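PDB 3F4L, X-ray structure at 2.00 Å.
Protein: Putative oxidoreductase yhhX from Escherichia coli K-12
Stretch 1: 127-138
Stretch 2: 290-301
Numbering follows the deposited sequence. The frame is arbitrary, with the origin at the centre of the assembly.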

# COMPACT_ATOMS: atom_id res chain seq x y z
N PHE A 127 20.75 2.98 -10.42
CA PHE A 127 21.64 4.01 -9.95
C PHE A 127 20.91 5.32 -9.66
O PHE A 127 21.50 6.39 -9.74
CB PHE A 127 22.78 4.22 -10.96
CG PHE A 127 23.59 2.98 -11.21
CD1 PHE A 127 24.32 2.40 -10.17
CD2 PHE A 127 23.55 2.34 -12.44
CE1 PHE A 127 25.01 1.20 -10.36
CE2 PHE A 127 24.24 1.13 -12.64
CZ PHE A 127 24.96 0.56 -11.59
N ASP A 128 19.62 5.22 -9.34
CA ASP A 128 18.82 6.38 -8.95
C ASP A 128 19.22 6.67 -7.51
O ASP A 128 19.36 5.74 -6.71
CB ASP A 128 17.32 6.07 -8.99
CG ASP A 128 16.66 6.54 -10.28
OD1 ASP A 128 17.27 7.34 -11.02
OD2 ASP A 128 15.51 6.11 -10.53
N SER A 129 19.40 7.94 -7.17
CA SER A 129 19.81 8.31 -5.81
C SER A 129 18.83 7.85 -4.73
O SER A 129 19.25 7.41 -3.67
CB SER A 129 20.02 9.83 -5.70
OG SER A 129 18.84 10.51 -6.01
N CYS A 130 17.54 7.98 -5.00
CA CYS A 130 16.51 7.57 -4.04
C CYS A 130 16.66 6.07 -3.73
O CYS A 130 16.71 5.66 -2.57
CB CYS A 130 15.12 7.86 -4.62
SG CYS A 130 14.93 7.48 -6.39
N PHE A 131 16.72 5.27 -4.79
CA PHE A 131 16.88 3.83 -4.65
C PHE A 131 18.17 3.48 -3.91
O PHE A 131 18.16 2.67 -2.97
CB PHE A 131 16.89 3.18 -6.04
CG PHE A 131 17.23 1.73 -6.01
CD1 PHE A 131 16.39 0.81 -5.40
CD2 PHE A 131 18.43 1.28 -6.56
CE1 PHE A 131 16.74 -0.54 -5.34
CE2 PHE A 131 18.79 -0.07 -6.50
CZ PHE A 131 17.94 -0.98 -5.89
N LEU A 132 19.29 4.07 -4.32
CA LEU A 132 20.56 3.77 -3.67
C LEU A 132 20.56 4.09 -2.18
O LEU A 132 21.22 3.41 -1.39
CB LEU A 132 21.72 4.50 -4.35
CG LEU A 132 22.08 4.10 -5.78
CD1 LEU A 132 23.17 5.02 -6.29
CD2 LEU A 132 22.53 2.65 -5.84
N THR A 133 19.82 5.13 -1.79
CA THR A 133 19.75 5.49 -0.38
C THR A 133 18.97 4.40 0.36
O THR A 133 19.36 3.98 1.44
CB THR A 133 19.05 6.86 -0.15
OG1 THR A 133 19.65 7.87 -0.97
CG2 THR A 133 19.18 7.29 1.31
N ALA A 134 17.88 3.93 -0.22
CA ALA A 134 17.08 2.89 0.40
C ALA A 134 17.92 1.60 0.51
O ALA A 134 17.87 0.89 1.52
CB ALA A 134 15.82 2.63 -0.40
N LYS A 135 18.69 1.32 -0.54
CA LYS A 135 19.55 0.13 -0.58
C LYS A 135 20.57 0.24 0.56
O LYS A 135 20.81 -0.73 1.29
CB LYS A 135 20.26 0.04 -1.94
CG LYS A 135 21.14 -1.20 -2.15
CD LYS A 135 21.62 -1.32 -3.61
CE LYS A 135 22.64 -2.45 -3.81
NZ LYS A 135 23.86 -2.22 -2.98
N LYS A 136 21.17 1.41 0.72
CA LYS A 136 22.15 1.60 1.77
C LYS A 136 21.49 1.35 3.12
O LYS A 136 22.05 0.65 3.97
CB LYS A 136 22.74 3.02 1.71
CG LYS A 136 23.80 3.31 2.77
CD LYS A 136 24.32 4.73 2.64
CE LYS A 136 25.15 5.15 3.86
NZ LYS A 136 24.30 5.28 5.09
N ALA A 137 20.30 1.92 3.32
CA ALA A 137 19.57 1.74 4.57
C ALA A 137 19.32 0.25 4.79
O ALA A 137 19.58 -0.28 5.88
CB ALA A 137 18.25 2.50 4.53
N ILE A 138 18.80 -0.44 3.78
CA ILE A 138 18.53 -1.87 3.92
C ILE A 138 19.82 -2.63 4.27
O ILE A 138 19.83 -3.44 5.20
CB ILE A 138 17.92 -2.45 2.62
CG1 ILE A 138 16.49 -1.93 2.46
CG2 ILE A 138 17.91 -3.97 2.66
CD1 ILE A 138 15.85 -2.27 1.12
N GLU A 290 19.26 11.27 9.59
CA GLU A 290 18.84 11.87 8.33
C GLU A 290 20.00 11.58 7.40
O GLU A 290 21.12 12.01 7.66
CB GLU A 290 18.61 13.38 8.45
CG GLU A 290 17.26 13.74 9.08
CD GLU A 290 16.79 15.13 8.69
OE1 GLU A 290 17.58 16.09 8.81
OE2 GLU A 290 15.61 15.27 8.27
N MSE A 291 19.72 10.81 6.36
CA MSE A 291 20.74 10.41 5.38
C MSE A 291 20.74 11.30 4.15
O MSE A 291 19.68 11.58 3.57
CB MSE A 291 20.48 8.97 4.91
CG MSE A 291 20.57 7.90 5.97
SE MSE A 291 19.65 6.28 5.39
CE MSE A 291 20.93 5.63 4.09
N LYS A 292 21.92 11.75 3.75
CA LYS A 292 22.02 12.58 2.56
C LYS A 292 21.92 11.60 1.39
O LYS A 292 22.56 10.55 1.40
CB LYS A 292 23.37 13.31 2.54
CG LYS A 292 23.49 14.35 1.44
CD LYS A 292 24.54 15.41 1.79
CE LYS A 292 25.91 14.78 2.02
NZ LYS A 292 26.42 14.10 0.80
N PRO A 293 21.10 11.92 0.38
CA PRO A 293 20.93 11.04 -0.78
C PRO A 293 22.26 10.60 -1.38
O PRO A 293 23.15 11.42 -1.60
CB PRO A 293 20.15 11.91 -1.76
CG PRO A 293 19.36 12.80 -0.87
CD PRO A 293 20.37 13.18 0.18
N GLU A 294 22.39 9.30 -1.64
CA GLU A 294 23.59 8.78 -2.26
C GLU A 294 23.54 9.38 -3.66
O GLU A 294 22.46 9.60 -4.20
CB GLU A 294 23.54 7.25 -2.33
CG GLU A 294 23.59 6.57 -0.98
CD GLU A 294 24.91 6.79 -0.26
OE1 GLU A 294 25.96 6.38 -0.79
OE2 GLU A 294 24.89 7.39 0.84
N MSE A 295 24.70 9.67 -4.25
CA MSE A 295 24.72 10.26 -5.59
C MSE A 295 24.37 9.26 -6.68
O MSE A 295 24.95 8.17 -6.76
CB MSE A 295 26.10 10.85 -5.88
CG MSE A 295 26.14 11.75 -7.11
SE MSE A 295 27.94 11.98 -7.80
CE MSE A 295 27.64 11.50 -9.65
N GLY A 296 23.41 9.63 -7.52
CA GLY A 296 23.01 8.75 -8.61
C GLY A 296 23.78 9.08 -9.87
O GLY A 296 24.18 10.24 -10.08
N ASP A 297 24.00 8.08 -10.72
CA ASP A 297 24.73 8.29 -11.96
C ASP A 297 24.42 7.17 -12.96
O ASP A 297 24.94 6.05 -12.83
CB ASP A 297 26.24 8.35 -11.67
CG ASP A 297 27.08 8.58 -12.91
OD1 ASP A 297 26.53 8.95 -13.97
OD2 ASP A 297 28.32 8.39 -12.84
N TYR A 298 23.57 7.47 -13.94
CA TYR A 298 23.19 6.46 -14.93
C TYR A 298 24.37 5.93 -15.73
O TYR A 298 24.30 4.85 -16.31
CB TYR A 298 22.14 7.02 -15.90
CG TYR A 298 20.84 7.40 -15.23
CD1 TYR A 298 20.37 6.68 -14.13
CD2 TYR A 298 20.04 8.43 -15.74
CE1 TYR A 298 19.14 6.98 -13.55
CE2 TYR A 298 18.80 8.73 -15.16
CZ TYR A 298 18.36 8.00 -14.06
OH TYR A 298 17.14 8.28 -13.49
N GLY A 299 25.46 6.70 -15.73
CA GLY A 299 26.65 6.30 -16.47
C GLY A 299 27.37 5.13 -15.83
O GLY A 299 28.27 4.55 -16.43
N ARG A 300 26.97 4.78 -14.62
CA ARG A 300 27.58 3.67 -13.93
C ARG A 300 27.29 2.36 -14.66
O ARG A 300 27.96 1.36 -14.44
CB ARG A 300 27.12 3.64 -12.46
CG ARG A 300 27.89 4.68 -11.64
CD ARG A 300 27.17 5.16 -10.38
NE ARG A 300 26.97 4.09 -9.40
CZ ARG A 300 26.47 4.29 -8.19
NH1 ARG A 300 26.12 5.51 -7.81
NH2 ARG A 300 26.31 3.26 -7.36
N VAL A 301 26.30 2.39 -15.55
CA VAL A 301 25.95 1.23 -16.36
C VAL A 301 27.12 1.01 -17.31
O VAL A 301 27.58 -0.11 -17.51
CB VAL A 301 24.66 1.49 -17.19
CG1 VAL A 301 24.50 0.39 -18.26
CG2 VAL A 301 23.43 1.52 -16.28

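Residues 127-138, a short lead-in and the helix that begins at Ser-129, pack against the extended segment and turn of 290-301, burying 795 Å² in total. Phe-127 opens the contact and has the largest covered area. Its CB points toward the other stretch, and Arg-300 CB sits 3.6 Å from the ring centroid, almost exactly on the ring normal, a CH-pi contact; Val-301 CG2 meets the ring edge 3.7 Å from Phe-127 CE2. Arg-300 CB thus covers the aromatic face while Phe-127 CD1 lies over one face of the Arg-300 guanidinium, 3.2 Å from Arg-300 NE. Phe-127 O accepts a weak hydrogen bond from Asp-297 N (3.2 Å, 132°). Gly-296 CA lies 3.0 Å from that same Phe-127 O; a CB on Gly-296 would clash with Phe-127 O and with Ser-129 N, so glycine suits this close passage. Asp-128, at the N-cap position, points its CB away, yet its OD1 accepts a 2.6 Å hydrogen bond from Tyr-298 OH, a short polar link between two buried residues. One turn into the helix, Leu-132 directs its CB toward Glu-294, with CB atoms 3.9 Å apart, and Leu-132 CD1 reaches 3.4 Å from Arg-300 NH1. Thr-133 joins helix to loop through its hydroxyl: OG1 donates to Ser-129 O (2.8 Å) and accepts from Glu-294 N (3.2 Å, 162°), so the main-chain amide following Pro-293 is satisfied by a helix side chain. Lys-136, extended through chi3, runs its CD to 3.3 Å from Glu-294 OE2, while its NZ lies 3.5 Å from CE of the selenomethionine Met-291. Ala-137 closes the contact: its CB makes an apolar contact with Met-291 SE at 4.1 Å, and Met-291 CE reaches back to Thr-133 CG2 (3.7 Å).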